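Local coordinates for protein acyl-coenzyme A oxidase acox-1.1 (Caenorhabditis elegans, PDB 5K3H) that catalyses the FAD-dependent, oxygen-consuming desaturation of acyl-CoAs to (2E)-enoyl-CoAs, the first step of peroxisomal beta-oxidation, as a homodimer or in heterodimers with related oxidases, at residues Thr166-Leu178 / Arg262-Gly276. Residues are numbered along the deposited sequence; the frame is centred on the assembly and turned at random.
Sequences TATYDIGTQEFVL and RTNLLMRHTKVEADG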
ATOM      1  N   THR B 166      21.442  16.055 -24.625  1.00 25.67           N
ATOM      2  CA  THR B 166      21.668  17.263 -25.412  1.00 24.46           C
ATOM      3  C   THR B 166      21.195  17.088 -26.853  1.00 23.51           C
ATOM      4  O   THR B 166      21.121  15.973 -27.384  1.00 23.17           O
ATOM      5  CB  THR B 166      23.138  17.698 -25.405  1.00 24.24           C
ATOM      6  OG1 THR B 166      23.966  16.611 -25.827  1.00 24.84           O
ATOM      7  CG2 THR B 166      23.577  18.198 -24.005  1.00 24.11           C
ATOM      8  N   ALA B 167      20.777  18.208 -27.436  1.00 23.94           N
ATOM      9  CA  ALA B 167      20.496  18.328 -28.856  1.00 24.18           C
ATOM     10  C   ALA B 167      21.316  19.510 -29.335  1.00 23.75           C
ATOM     11  O   ALA B 167      20.963  20.662 -29.058  1.00 23.32           O
ATOM     12  CB  ALA B 167      19.006  18.539 -29.122  1.00 24.08           C
ATOM     13  N   THR B 168      22.393  19.238 -30.056  1.00 22.25           N
ATOM     14  CA  THR B 168      23.339  20.277 -30.428  1.00 23.55           C
ATOM     15  C   THR B 168      23.083  20.628 -31.885  1.00 24.70           C
ATOM     16  O   THR B 168      23.010  19.734 -32.745  1.00 24.86           O
ATOM     17  CB  THR B 168      24.795  19.835 -30.225  1.00 23.51           C
ATOM     18  OG1 THR B 168      25.010  19.416 -28.867  1.00 23.60           O
ATOM     19  CG2 THR B 168      25.744  20.985 -30.523  1.00 23.23           C
ATOM     20  N   TYR B 169      22.870  21.917 -32.148  1.00 26.02           N
ATOM     21  CA  TYR B 169      22.553  22.341 -33.501  1.00 28.02           C
ATOM     22  C   TYR B 169      23.831  22.373 -34.327  1.00 27.26           C
ATOM     23  O   TYR B 169      24.766  23.117 -34.007  1.00 27.45           O
ATOM     24  CB  TYR B 169      21.873  23.707 -33.527  1.00 28.58           C
ATOM     25  CG  TYR B 169      21.464  24.016 -34.942  1.00 29.68           C
ATOM     26  CD1 TYR B 169      20.720  23.088 -35.661  1.00 30.32           C
ATOM     27  CD2 TYR B 169      21.840  25.194 -35.579  1.00 30.33           C
ATOM     28  CE1 TYR B 169      20.340  23.325 -36.952  1.00 31.68           C
ATOM     29  CE2 TYR B 169      21.455  25.443 -36.890  1.00 30.96           C
ATOM     30  CZ  TYR B 169      20.704  24.497 -37.567  1.00 31.33           C
ATOM     31  OH  TYR B 169      20.299  24.675 -38.871  1.00 33.60           O
ATOM     32  N   ASP B 170      23.852  21.585 -35.402  1.00 28.96           N
ATOM     33  CA  ASP B 170      24.974  21.513 -36.332  1.00 29.95           C
ATOM     34  C   ASP B 170      24.647  22.407 -37.525  1.00 30.47           C
ATOM     35  O   ASP B 170      23.895  22.010 -38.418  1.00 31.96           O
ATOM     36  CB  ASP B 170      25.190  20.062 -36.745  1.00 30.61           C
ATOM     37  CG  ASP B 170      26.409  19.876 -37.628  1.00 32.18           C
ATOM     38  OD1 ASP B 170      26.756  20.802 -38.398  1.00 34.13           O
ATOM     39  OD2 ASP B 170      27.022  18.785 -37.561  1.00 33.63           O
ATOM     40  N   ILE B 171      25.229  23.612 -37.543  1.00 29.71           N
ATOM     41  CA  ILE B 171      24.896  24.617 -38.557  1.00 31.26           C
ATOM     42  C   ILE B 171      25.356  24.184 -39.943  1.00 32.47           C
ATOM     43  O   ILE B 171      24.714  24.505 -40.951  1.00 33.73           O
ATOM     44  CB  ILE B 171      25.477  25.985 -38.164  1.00 31.93           C
ATOM     45  CG1 ILE B 171      24.951  26.426 -36.787  1.00 31.66           C
ATOM     46  CG2 ILE B 171      25.147  27.036 -39.225  1.00 32.78           C
ATOM     47  CD1 ILE B 171      25.594  27.703 -36.239  1.00 32.51           C
ATOM     48  N   GLY B 172      26.486  23.481 -40.028  1.00 32.62           N
ATOM     49  CA  GLY B 172      26.978  23.056 -41.324  1.00 35.50           C
ATOM     50  C   GLY B 172      26.018  22.127 -42.038  1.00 38.61           C
ATOM     51  O   GLY B 172      25.781  22.272 -43.240  1.00 43.06           O
ATOM     52  N   THR B 173      25.445  21.169 -41.311  1.00 34.77           N
ATOM     53  CA  THR B 173      24.577  20.149 -41.891  1.00 33.70           C
ATOM     54  C   THR B 173      23.092  20.407 -41.663  1.00 32.75           C
ATOM     55  O   THR B 173      22.270  19.583 -42.073  1.00 35.74           O
ATOM     56  CB  THR B 173      24.952  18.778 -41.337  1.00 34.04           C
ATOM     57  OG1 THR B 173      24.662  18.728 -39.929  1.00 32.73           O
ATOM     58  CG2 THR B 173      26.439  18.553 -41.534  1.00 33.11           C
ATOM     59  N   GLN B 174      22.736  21.486 -40.965  1.00 33.05           N
ATOM     60  CA  GLN B 174      21.349  21.801 -40.622  1.00 33.99           C
ATOM     61  C   GLN B 174      20.648  20.606 -39.986  1.00 32.23           C
ATOM     62  O   GLN B 174      19.585  20.159 -40.437  1.00 33.49           O
ATOM     63  CB  GLN B 174      20.583  22.278 -41.847  1.00 35.48           C
ATOM     64  CG  GLN B 174      21.016  23.643 -42.363  1.00 37.89           C
ATOM     65  CD  GLN B 174      20.414  23.914 -43.711  1.00 41.04           C
ATOM     66  OE1 GLN B 174      21.098  23.825 -44.726  1.00 44.00           O
ATOM     67  NE2 GLN B 174      19.106  24.203 -43.737  1.00 41.32           N
ATOM     68  N   GLU B 175      21.260  20.091 -38.922  1.00 31.02           N
ATOM     69  CA  GLU B 175      20.785  18.929 -38.191  1.00 30.17           C
ATOM     70  C   GLU B 175      20.960  19.161 -36.702  1.00 28.68           C
ATOM     71  O   GLU B 175      21.830  19.930 -36.286  1.00 27.82           O
ATOM     72  CB  GLU B 175      21.547  17.673 -38.591  1.00 30.69           C
ATOM     73  CG  GLU B 175      21.168  17.070 -39.915  1.00 30.63           C
ATOM     74  CD  GLU B 175      22.123  15.973 -40.279  1.00 30.68           C
ATOM     75  OE1 GLU B 175      23.349  16.218 -40.226  1.00 31.40           O
ATOM     76  OE2 GLU B 175      21.663  14.848 -40.544  1.00 30.46           O
ATOM     77  N   PHE B 176      20.123  18.496 -35.901  1.00 29.61           N
ATOM     78  CA  PHE B 176      20.365  18.359 -34.466  1.00 27.87           C
ATOM     79  C   PHE B 176      21.051  17.032 -34.180  1.00 27.30           C
ATOM     80  O   PHE B 176      20.670  16.001 -34.748  1.00 26.00           O
ATOM     81  CB  PHE B 176      19.066  18.490 -33.668  1.00 27.60           C
ATOM     82  CG  PHE B 176      18.559  19.899 -33.619  1.00 26.92           C
ATOM     83  CD1 PHE B 176      19.070  20.796 -32.694  1.00 26.53           C
ATOM     84  CD2 PHE B 176      17.644  20.347 -34.548  1.00 26.55           C
ATOM     85  CE1 PHE B 176      18.645  22.101 -32.654  1.00 26.34           C
ATOM     86  CE2 PHE B 176      17.212  21.649 -34.525  1.00 26.86           C
ATOM     87  CZ  PHE B 176      17.710  22.534 -33.566  1.00 26.47           C
ATOM     88  N   VAL B 177      22.087  17.072 -33.339  1.00 24.71           N
ATOM     89  CA  VAL B 177      22.819  15.878 -32.923  1.00 26.40           C
ATOM     90  C   VAL B 177      22.368  15.584 -31.497  1.00 27.00           C
ATOM     91  O   VAL B 177      22.670  16.349 -30.581  1.00 27.90           O
ATOM     92  CB  VAL B 177      24.342  16.088 -32.983  1.00 27.25           C
ATOM     93  CG1 VAL B 177      25.063  14.996 -32.244  1.00 27.95           C
ATOM     94  CG2 VAL B 177      24.861  16.220 -34.413  1.00 27.47           C
ATOM     95  N   LEU B 178      21.626  14.497 -31.293  1.00 26.94           N
ATOM     96  CA  LEU B 178      21.145  14.121 -29.968  1.00 26.61           C
ATOM     97  C   LEU B 178      22.204  13.266 -29.297  1.00 25.92           C
ATOM     98  O   LEU B 178      22.829  12.421 -29.951  1.00 24.89           O
ATOM     99  CB  LEU B 178      19.828  13.352 -30.066  1.00 27.31           C
ATOM    100  CG  LEU B 178      18.478  14.098 -30.087  1.00 29.03           C
ATOM    101  CD1 LEU B 178      18.520  15.375 -30.880  1.00 30.86           C
ATOM    102  CD2 LEU B 178      17.422  13.179 -30.701  1.00 29.80           C
ATOM    103  N   ARG B 262      16.868  19.663 -38.934  1.00 29.95           N
ATOM    104  CA  ARG B 262      16.525  20.867 -38.191  1.00 31.41           C
ATOM    105  C   ARG B 262      15.034  20.943 -37.894  1.00 32.59           C
ATOM    106  O   ARG B 262      14.627  21.346 -36.794  1.00 32.84           O
ATOM    107  CB  ARG B 262      16.944  22.120 -38.968  1.00 32.10           C
ATOM    108  CG  ARG B 262      16.801  23.397 -38.145  1.00 32.39           C
ATOM    109  CD  ARG B 262      16.988  24.669 -38.918  1.00 32.61           C
ATOM    110  NE  ARG B 262      15.772  25.135 -39.581  1.00 33.99           N
ATOM    111  CZ  ARG B 262      15.477  24.917 -40.858  1.00 33.78           C
ATOM    112  NH1 ARG B 262      16.324  24.239 -41.630  1.00 36.20           N
ATOM    113  NH2 ARG B 262      14.348  25.396 -41.368  1.00 33.65           N
ATOM    114  N   THR B 263      14.198  20.562 -38.863  1.00 34.92           N
ATOM    115  CA  THR B 263      12.753  20.725 -38.739  1.00 35.20           C
ATOM    116  C   THR B 263      12.092  19.654 -37.874  1.00 33.64           C
ATOM    117  O   THR B 263      10.863  19.688 -37.725  1.00 33.80           O
ATOM    118  CB  THR B 263      12.109  20.733 -40.128  1.00 36.90           C
ATOM    119  OG1 THR B 263      12.546  19.575 -40.852  1.00 40.23           O
ATOM    120  CG2 THR B 263      12.487  21.996 -40.899  1.00 36.91           C
ATOM    121  N   ASN B 264      12.863  18.725 -37.284  1.00 33.74           N
ATOM    122  CA  ASN B 264      12.320  17.846 -36.247  1.00 32.44           C
ATOM    123  C   ASN B 264      12.226  18.525 -34.888  1.00 31.08           C
ATOM    124  O   ASN B 264      11.613  17.950 -33.988  1.00 30.51           O
ATOM    125  CB  ASN B 264      13.136  16.560 -36.100  1.00 33.11           C
ATOM    126  CG  ASN B 264      12.824  15.535 -37.173  1.00 33.21           C
ATOM    127  OD1 ASN B 264      12.614  15.875 -38.329  1.00 32.74           O
ATOM    128  ND2 ASN B 264      12.787  14.268 -36.787  1.00 32.59           N
ATOM    129  N   LEU B 265      12.843  19.696 -34.712  1.00 31.51           N
ATOM    130  CA  LEU B 265      12.521  20.558 -33.584  1.00 31.79           C
ATOM    131  C   LEU B 265      11.073  21.012 -33.712  1.00 33.24           C
ATOM    132  O   LEU B 265      10.690  21.576 -34.740  1.00 32.35           O
ATOM    133  CB  LEU B 265      13.454  21.774 -33.555  1.00 31.41           C
ATOM    134  CG  LEU B 265      13.067  22.942 -32.625  1.00 30.21           C
ATOM    135  CD1 LEU B 265      13.281  22.585 -31.155  1.00 30.59           C
ATOM    136  CD2 LEU B 265      13.793  24.238 -32.960  1.00 29.86           C
ATOM    137  N   LEU B 266      10.257  20.737 -32.687  1.00 33.73           N
ATOM    138  CA  LEU B 266       8.849  21.132 -32.706  1.00 34.83           C
ATOM    139  C   LEU B 266       8.763  22.650 -32.563  1.00 36.48           C
ATOM    140  O   LEU B 266       9.208  23.211 -31.552  1.00 36.27           O
ATOM    141  CB  LEU B 266       8.086  20.429 -31.584  1.00 35.33           C
ATOM    142  CG  LEU B 266       8.121  18.886 -31.617  1.00 34.76           C
ATOM    143  CD1 LEU B 266       7.135  18.272 -30.638  1.00 34.86           C
ATOM    144  CD2 LEU B 266       7.896  18.349 -33.036  1.00 34.75           C
ATOM    145  N   MET B 267       8.200  23.324 -33.571  1.00 35.23           N
ATOM    146  CA  MET B 267       8.419  24.760 -33.735  1.00 37.96           C
ATOM    147  C   MET B 267       7.127  25.574 -33.799  1.00 42.19           C
ATOM    148  O   MET B 267       7.061  26.597 -34.484  1.00 45.86           O
ATOM    149  CB  MET B 267       9.257  25.022 -34.985  1.00 37.88           C
ATOM    150  CG  MET B 267      10.732  24.766 -34.797  1.00 37.20           C
ATOM    151  SD  MET B 267      11.716  25.213 -36.240  1.00 39.68           S
ATOM    152  CE  MET B 267      11.781  23.662 -37.121  1.00 37.49           C
ATOM    153  N   ARG B 268       6.091  25.180 -33.054  1.00 40.06           N
ATOM    154  CA  ARG B 268       4.893  26.014 -33.019  1.00 43.09           C
ATOM    155  C   ARG B 268       5.189  27.360 -32.369  1.00 43.15           C
ATOM    156  O   ARG B 268       4.737  28.405 -32.851  1.00 44.60           O
ATOM    157  CB  ARG B 268       3.759  25.301 -32.275  1.00 46.27           C
ATOM    158  CG  ARG B 268       2.482  26.141 -32.112  1.00 46.63           C
ATOM    159  CD  ARG B 268       1.272  25.271 -31.773  1.00 47.76           C
ATOM    160  NE  ARG B 268       0.960  24.426 -32.922  1.00 49.63           N
ATOM    161  CZ  ARG B 268      -0.037  24.648 -33.776  1.00 47.96           C
ATOM    162  NH1 ARG B 268      -0.846  25.686 -33.610  1.00 45.30           N
ATOM    163  NH2 ARG B 268      -0.212  23.833 -34.806  1.00 49.07           N
ATOM    164  N   HIS B 269       5.994  27.359 -31.315  1.00 42.94           N
ATOM    165  CA  HIS B 269       6.234  28.544 -30.511  1.00 44.94           C
ATOM    166  C   HIS B 269       7.679  29.008 -30.510  1.00 41.58           C
ATOM    167  O   HIS B 269       7.949  30.137 -30.086  1.00 43.95           O
ATOM    168  CB  HIS B 269       5.806  28.274 -29.061  1.00 48.90           C
ATOM    169  CG  HIS B 269       4.359  27.920 -28.922  1.00 55.65           C
ATOM    170  ND1 HIS B 269       3.932  26.785 -28.264  1.00 59.78           N
ATOM    171  CD2 HIS B 269       3.241  28.553 -29.347  1.00 57.20           C
ATOM    172  CE1 HIS B 269       2.612  26.731 -28.296  1.00 58.40           C
ATOM    173  NE2 HIS B 269       2.168  27.795 -28.943  1.00 58.43           N
ATOM    174  N   THR B 270       8.610  28.159 -30.919  1.00 41.59           N
ATOM    175  CA  THR B 270      10.029  28.459 -30.994  1.00 40.14           C
ATOM    176  C   THR B 270      10.534  28.168 -32.398  1.00 38.55           C
ATOM    177  O   THR B 270      10.142  27.173 -33.002  1.00 38.53           O
ATOM    178  CB  THR B 270      10.804  27.606 -29.964  1.00 41.08           C
ATOM    179  OG1 THR B 270      10.390  27.928 -28.626  1.00 41.42           O
ATOM    180  CG2 THR B 270      12.287  27.733 -30.131  1.00 42.49           C
ATOM    181  N   LYS B 271      11.384  29.040 -32.929  1.00 38.37           N
ATOM    182  CA  LYS B 271      11.998  28.802 -34.229  1.00 40.12           C
ATOM    183  C   LYS B 271      13.512  28.789 -34.100  1.00 37.26           C
ATOM    184  O   LYS B 271      14.085  29.549 -33.308  1.00 35.03           O
ATOM    185  CB  LYS B 271      11.571  29.842 -35.299  1.00 42.68           C
ATOM    186  CG  LYS B 271      10.161  29.636 -35.868  1.00 47.06           C
ATOM    187  CD  LYS B 271       9.050  30.009 -34.879  1.00 50.65           C
ATOM    188  CE  LYS B 271       7.667  29.754 -35.478  1.00 51.86           C
ATOM    189  NZ  LYS B 271       6.579  30.207 -34.565  1.00 53.19           N
ATOM    190  N   VAL B 272      14.139  27.898 -34.868  1.00 32.97           N
ATOM    191  CA  VAL B 272      15.574  27.929 -35.126  1.00 32.73           C
ATOM    192  C   VAL B 272      15.740  27.875 -36.637  1.00 33.06           C
ATOM    193  O   VAL B 272      15.358  26.881 -37.272  1.00 32.22           O
ATOM    194  CB  VAL B 272      16.329  26.771 -34.441  1.00 32.65           C
ATOM    195  CG1 VAL B 272      17.750  26.647 -34.970  1.00 31.06           C
ATOM    196  CG2 VAL B 272      16.354  26.972 -32.929  1.00 32.41           C
ATOM    197  N   GLU B 273      16.308  28.940 -37.211  1.00 31.27           N
ATOM    198  CA  GLU B 273      16.482  29.041 -38.653  1.00 33.02           C
ATOM    199  C   GLU B 273      17.710  28.251 -39.065  1.00 32.33           C
ATOM    200  O   GLU B 273      18.492  27.799 -38.226  1.00 32.75           O
ATOM    201  CB  GLU B 273      16.547  30.507 -39.083  1.00 35.82           C
ATOM    202  CG  GLU B 273      15.393  31.290 -38.460  1.00 40.02           C
ATOM    203  CD  GLU B 273      15.232  32.700 -38.992  1.00 44.56           C
ATOM    204  OE1 GLU B 273      16.241  33.441 -39.028  1.00 46.72           O
ATOM    205  OE2 GLU B 273      14.096  33.082 -39.353  1.00 46.59           O
ATOM    206  N   ALA B 274      17.838  28.027 -40.382  1.00 35.29           N
ATOM    207  CA  ALA B 274      18.954  27.241 -40.910  1.00 34.62           C
ATOM    208  C   ALA B 274      20.308  27.773 -40.464  1.00 32.12           C
ATOM    209  O   ALA B 274      21.235  26.996 -40.224  1.00 32.65           O
ATOM    210  CB  ALA B 274      18.893  27.215 -42.435  1.00 34.82           C
ATOM    211  N   ASP B 275      20.449  29.092 -40.357  1.00 32.94           N
ATOM    212  CA  ASP B 275      21.694  29.669 -39.859  1.00 33.31           C
ATOM    213  C   ASP B 275      21.883  29.481 -38.347  1.00 32.66           C
ATOM    214  O   ASP B 275      22.885  29.963 -37.807  1.00 31.31           O
ATOM    215  CB  ASP B 275      21.831  31.128 -40.314  1.00 34.16           C
ATOM    216  CG  ASP B 275      20.802  32.048 -39.719  1.00 35.53           C
ATOM    217  OD1 ASP B 275      19.964  31.634 -38.885  1.00 36.65           O
ATOM    218  OD2 ASP B 275      20.840  33.229 -40.109  1.00 35.79           O
ATOM    219  N   GLY B 276      20.919  28.873 -37.646  1.00 32.24           N
ATOM    220  CA  GLY B 276      20.978  28.764 -36.205  1.00 31.62           C
ATOM    221  C   GLY B 276      20.344  29.886 -35.424  1.00 31.30           C
ATOM    222  O   GLY B 276      20.401  29.853 -34.186  1.00 32.35           O
TER
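An antiparallel beta hairpin of the beta domain of this acyl-CoA oxidase, strands 166-170 and 175-179 joined by a turn with a G1 beta bulge, packs its inner face, Tyr169 and Phe176, against the chain that follows edge strand 258-261. Tyr169 reaches across because its CG stands anti to the backbone N (chi1 -175°), and its OH donates to Ala274 O at 2.8 Å, in the ring plane but above the carbonyl plane. Val272 CG1 sits 4.3 Å above the centre of one ring face, and Gly276 CA comes within 3.4 Å of Tyr169 CE2. A phenylalanine here would probably leave Ala274 O without this donor and the 273-276 beta turn less firmly tied to the hairpin. Phe176 is turned edge-on to Arg262 O, touches Leu265 CB through CE2, and meets Phe218 of strand 211-221. Where the edge strand ends, Arg262 N donates to Gln174 O at 3.1 Å in a bent bond. The Arg262 side chain then runs past the tyrosine, CD 3.3 Å from Tyr169 OH, with guanidinium and ring planes nearly perpendicular (84°). Bent at chi3 (85°), it delivers NE to Val272 O, a 2.9 Å bond, also bent, lying close to the guanidinium plane.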